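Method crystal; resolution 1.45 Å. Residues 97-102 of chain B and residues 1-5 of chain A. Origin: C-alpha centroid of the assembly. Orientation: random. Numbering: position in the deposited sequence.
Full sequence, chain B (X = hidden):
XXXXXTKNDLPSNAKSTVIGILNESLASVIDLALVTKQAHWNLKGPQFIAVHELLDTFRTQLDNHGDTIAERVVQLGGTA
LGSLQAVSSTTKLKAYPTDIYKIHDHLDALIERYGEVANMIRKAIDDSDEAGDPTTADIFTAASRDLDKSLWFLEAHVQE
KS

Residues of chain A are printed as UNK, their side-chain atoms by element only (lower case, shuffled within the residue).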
ATOM      1  N   PRO B  97       5.244 -39.115  -9.096  1.00 17.21           N
ATOM      2  CA  PRO B  97       6.450 -39.591  -9.783  1.00 17.41           C
ATOM      3  C   PRO B  97       7.538 -38.530  -9.714  1.00 17.43           C
ATOM      4  O   PRO B  97       7.294 -37.354 -10.096  1.00 18.48           O
ATOM      5  CB  PRO B  97       5.947 -39.844 -11.207  1.00 19.63           C
ATOM      6  CG  PRO B  97       4.726 -38.998 -11.380  1.00 20.21           C
ATOM      7  CD  PRO B  97       4.085 -38.947  -9.990  1.00 16.66           C
ATOM      8  N   THR B  98       8.768 -38.946  -9.371  1.00 18.39           N
ATOM      9  CA  THR B  98       9.859 -37.949  -9.384  1.00 20.08           C
ATOM     10  C   THR B  98      10.656 -37.961 -10.680  1.00 19.63           C
ATOM     11  O   THR B  98      11.642 -37.220 -10.730  1.00 22.12           O
ATOM     12  CB  THR B  98      10.800 -38.220  -8.191  1.00 20.03           C
ATOM     13  OG1 THR B  98      11.222 -39.607  -8.261  1.00 21.90           O
ATOM     14  CG2 THR B  98      10.046 -38.085  -6.894  1.00 21.01           C
ATOM     15  N   ASP B  99      10.294 -38.743 -11.687  1.00 18.74           N
ATOM     16  CA  ASP B  99      11.035 -38.841 -12.933  1.00 18.94           C
ATOM     17  C   ASP B  99      10.280 -38.322 -14.116  1.00 20.96           C
ATOM     18  O   ASP B  99      10.607 -38.633 -15.248  1.00 22.03           O
ATOM     19  CB  ASP B  99      11.467 -40.325 -13.144  1.00 20.90           C
ATOM     20  CG  ASP B  99      10.301 -41.271 -13.194  1.00 26.18           C
ATOM     21  OD1 ASP B  99      10.585 -42.488 -13.498  1.00 29.31           O
ATOM     22  OD2 ASP B  99       9.135 -40.911 -12.971  1.00 24.35           O
ATOM     23  N   ILE B 100       9.338 -37.367 -13.843  1.00 19.95           N
ATOM     24  CA  ILE B 100       8.613 -36.784 -14.991  1.00 18.74           C
ATOM     25  C   ILE B 100       8.961 -35.284 -15.075  1.00 17.82           C
ATOM     26  O   ILE B 100       9.349 -34.708 -14.067  1.00 17.80           O
ATOM     27  CB  ILE B 100       7.080 -36.854 -14.930  1.00 18.18           C
ATOM     28  CG1 ILE B 100       6.573 -36.337 -13.573  1.00 17.34           C
ATOM     29  CG2 ILE B 100       6.668 -38.335 -15.143  1.00 19.57           C
ATOM     30  CD1 ILE B 100       5.059 -36.147 -13.488  1.00 18.82           C
ATOM     31  N   TYR B 101       9.011 -34.786 -16.281  1.00 17.13           N
ATOM     32  CA  TYR B 101       9.522 -33.424 -16.516  1.00 16.85           C
ATOM     33  C   TYR B 101       8.622 -32.668 -17.467  1.00 16.41           C
ATOM     34  O   TYR B 101       8.300 -31.495 -17.223  1.00 16.92           O
ATOM     35  CB  TYR B 101      10.970 -33.463 -17.088  1.00 18.25           C
ATOM     36  CG  TYR B 101      11.851 -34.190 -16.091  1.00 18.17           C
ATOM     37  CD1 TYR B 101      12.192 -35.530 -16.287  1.00 18.65           C
ATOM     38  CD2 TYR B 101      12.291 -33.579 -14.950  1.00 18.20           C
ATOM     39  CE1 TYR B 101      12.938 -36.173 -15.338  1.00 19.36           C
ATOM     40  CE2 TYR B 101      13.079 -34.178 -13.973  1.00 17.95           C
ATOM     41  CZ  TYR B 101      13.385 -35.532 -14.194  1.00 18.81           C
ATOM     42  OH  TYR B 101      14.173 -36.203 -13.289  1.00 19.99           O
ATOM     43  N   LYS B 102       8.183 -33.305 -18.558  1.00 17.49           N
ATOM     44  CA  LYS B 102       7.314 -32.669 -19.518  1.00 18.83           C
ATOM     45  C   LYS B 102       6.083 -32.084 -18.800  1.00 18.79           C
ATOM     46  O   LYS B 102       5.515 -32.737 -17.934  1.00 18.07           O
ATOM     47  CB  LYS B 102       6.795 -33.609 -20.625  1.00 21.86           C
ATOM     48  CG  LYS B 102       7.971 -34.061 -21.493  1.00 26.52           C
ATOM     49  CD  LYS B 102       7.443 -35.002 -22.575  1.00 29.51           C
ATOM     50  CE  LYS B 102       8.443 -36.109 -22.869  1.00 33.89           C
ATOM     51  NZ  LYS B 102       9.775 -35.602 -23.277  1.00 34.85           N
TER
ATOM     52  N   UNK A   1      14.854 -40.784 -12.978  1.00 45.48           N
ATOM     53  CA  UNK A   1      15.298 -39.352 -13.059  1.00 44.51           C
ATOM     54  C   UNK A   1      16.389 -39.212 -14.106  1.00 45.20           C
ATOM     55  O   UNK A   1      16.836 -40.217 -14.669  1.00 46.16           O
ATOM     56  c   UNK A   1      15.880 -39.664  -8.313  1.00 43.26           C
ATOM     57  s   UNK A   1      15.366 -38.147  -9.088  1.00 42.01           S
ATOM     58  c   UNK A   1      14.667 -38.726 -10.646  1.00 42.72           C
ATOM     59  c   UNK A   1      15.772 -38.867 -11.695  1.00 43.63           C
ATOM     60  N   UNK A   2      16.802 -37.986 -14.399  1.00 43.68           N
ATOM     61  CA  UNK A   2      17.819 -37.739 -15.408  1.00 42.33           C
ATOM     62  C   UNK A   2      18.348 -36.310 -15.277  1.00 40.56           C
ATOM     63  O   UNK A   2      17.617 -35.462 -14.787  1.00 40.46           O
ATOM     64  c   UNK A   2      16.527 -36.793 -17.449  1.00 44.96           C
ATOM     65  n   UNK A   2      14.332 -36.530 -20.541  1.00 46.43           N
ATOM     66  c   UNK A   2      17.306 -37.942 -16.831  1.00 44.31           C
ATOM     67  c   UNK A   2      15.872 -37.233 -18.744  1.00 46.27           C
ATOM     68  c   UNK A   2      15.444 -36.084 -19.633  1.00 46.21           C
ATOM     69  N   UNK A   3      19.566 -36.125 -15.737  1.00 38.11           N
ATOM     70  CA  UNK A   3      20.315 -34.880 -15.741  1.00 36.15           C
ATOM     71  C   UNK A   3      19.895 -33.959 -16.880  1.00 33.02           C
ATOM     72  O   UNK A   3      19.729 -34.375 -18.037  1.00 33.32           O
ATOM     73  c   UNK A   3      21.809 -35.253 -15.899  1.00 37.97           C
ATOM     74  c   UNK A   3      22.718 -34.056 -16.102  1.00 39.71           C
ATOM     75  o   UNK A   3      22.265 -35.937 -14.715  1.00 40.70           O
ATOM     76  N   UNK A   4      19.662 -32.669 -16.578  1.00 26.34           N
ATOM     77  CA  UNK A   4      19.233 -31.775 -17.667  1.00 23.75           C
ATOM     78  C   UNK A   4      20.409 -30.905 -18.080  1.00 22.88           C
ATOM     79  O   UNK A   4      21.254 -30.544 -17.249  1.00 25.06           O
ATOM     80  n   UNK A   4      15.989 -32.158 -17.922  1.00 28.34           N
ATOM     81  c   UNK A   4      15.037 -32.933 -17.419  1.00 29.30           C
ATOM     82  c   UNK A   4      16.376 -32.331 -15.779  1.00 30.96           C
ATOM     83  c   UNK A   4      16.842 -31.782 -16.905  1.00 28.55           C
ATOM     84  c   UNK A   4      18.046 -30.906 -17.187  1.00 26.55           C
ATOM     85  n   UNK A   4      15.250 -33.045 -16.127  1.00 30.37           N
ATOM     86  N   UNK A   5      20.518 -30.653 -19.376  1.00 22.04           N
ATOM     87  CA  UNK A   5      21.592 -29.834 -19.901  1.00 24.68           C
ATOM     88  C   UNK A   5      21.420 -28.354 -19.580  1.00 21.76           C
ATOM     89  O   UNK A   5      20.337 -27.763 -19.705  1.00 23.56           O
ATOM     90  c   UNK A   5      21.652 -30.019 -21.425  1.00 28.99           C
ATOM     91  c   UNK A   5      22.130 -31.630 -23.246  1.00 35.05           C
ATOM     92  c   UNK A   5      22.121 -31.467 -21.737  1.00 32.57           C
ATOM     93  c   UNK A   5      21.463 -32.877 -23.786  1.00 37.24           C
ATOM     94  n   UNK A   5      21.067 -32.662 -25.228  1.00 39.30           N
TER

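Position 1 carries four side-chain atoms, three carbons and one sulfur, in an unbranched chain. The sulfur lies between the second and the last carbon, bonded to both, so it is a thioether and not a thiol. The second side-chain carbon is 3.4 Å from O of Thr98(B), and the backbone N lies 3.4 Å from CB of Asp99(B). CA at position 1 also sits 3.4 Å from OH of Tyr101(B), at the edge of that ring and near its plane. An unbranched thioether identifies methionine, Met1(A); its chi angles are m, t and m, and the carbon nearest Thr98(B) O is CG.

Position 2 has four carbons in a row ending in nitrogen, with no branch and no ring. The second carbon of the row is 4.2 Å from CE1 of Tyr101(B), an oblique approach to the ring. This chain is that of lysine, Lys2(A). CG, an aliphatic carbon, makes the closest side-chain approach to Tyr101(B); NZ is hydrogen-bonded elsewhere in the structure. The backbone N donates a weak hydrogen bond to OH of Tyr101(B), with N and OH 3.4 Å apart and an angle of 141° at the hydrogen.

Position 3 shows one carbon bearing one oxygen and one carbon, a branch at CB. CA-to-CB points away from the chain B stretch, and the nearest side-chain atom, CB, is 8.1 Å from OH of Tyr101(B). The atoms define threonine, Thr3(A), whose side chain takes no part in the contact.

Position 4 has one carbon followed by a five-membered ring of three carbons and two nitrogens. CA-to-CB points toward the chain B stretch, and a ring nitrogen lies 3.2 Å from CD2 of Tyr101(B), over one face of the tyrosine ring. The imidazole identifies histidine, His4(A), and the nitrogen is NE2. The centroids are 4.4 Å apart and the planes meet at 71°, an edge-to-face pair in which the imidazole supplies the edge.

Position 5 repeats the pattern of four carbons in a row ending in nitrogen. That nitrogen, 11.8 Å from NZ of Lys102(B), makes the side chain's nearest approach to the chain B stretch. This is Lys5(A).

The contact works around Tyr101(B), which gives up 90 Å² to the other stretch, the largest share on chain B. His4(A) covers one face of its ring, while Met1(A) packs at the edge beside the hydroxyl that accepts the weak bond from Lys2(A). Thr98(B) and Asp99(B) extend the surface against Met1(A). Between the two stretches 281 Å² is buried, both sides summed, mostly through packing, with the aromatic pair and one weak hydrogen bond adding direction.

Chain A 1-5: MKTHK
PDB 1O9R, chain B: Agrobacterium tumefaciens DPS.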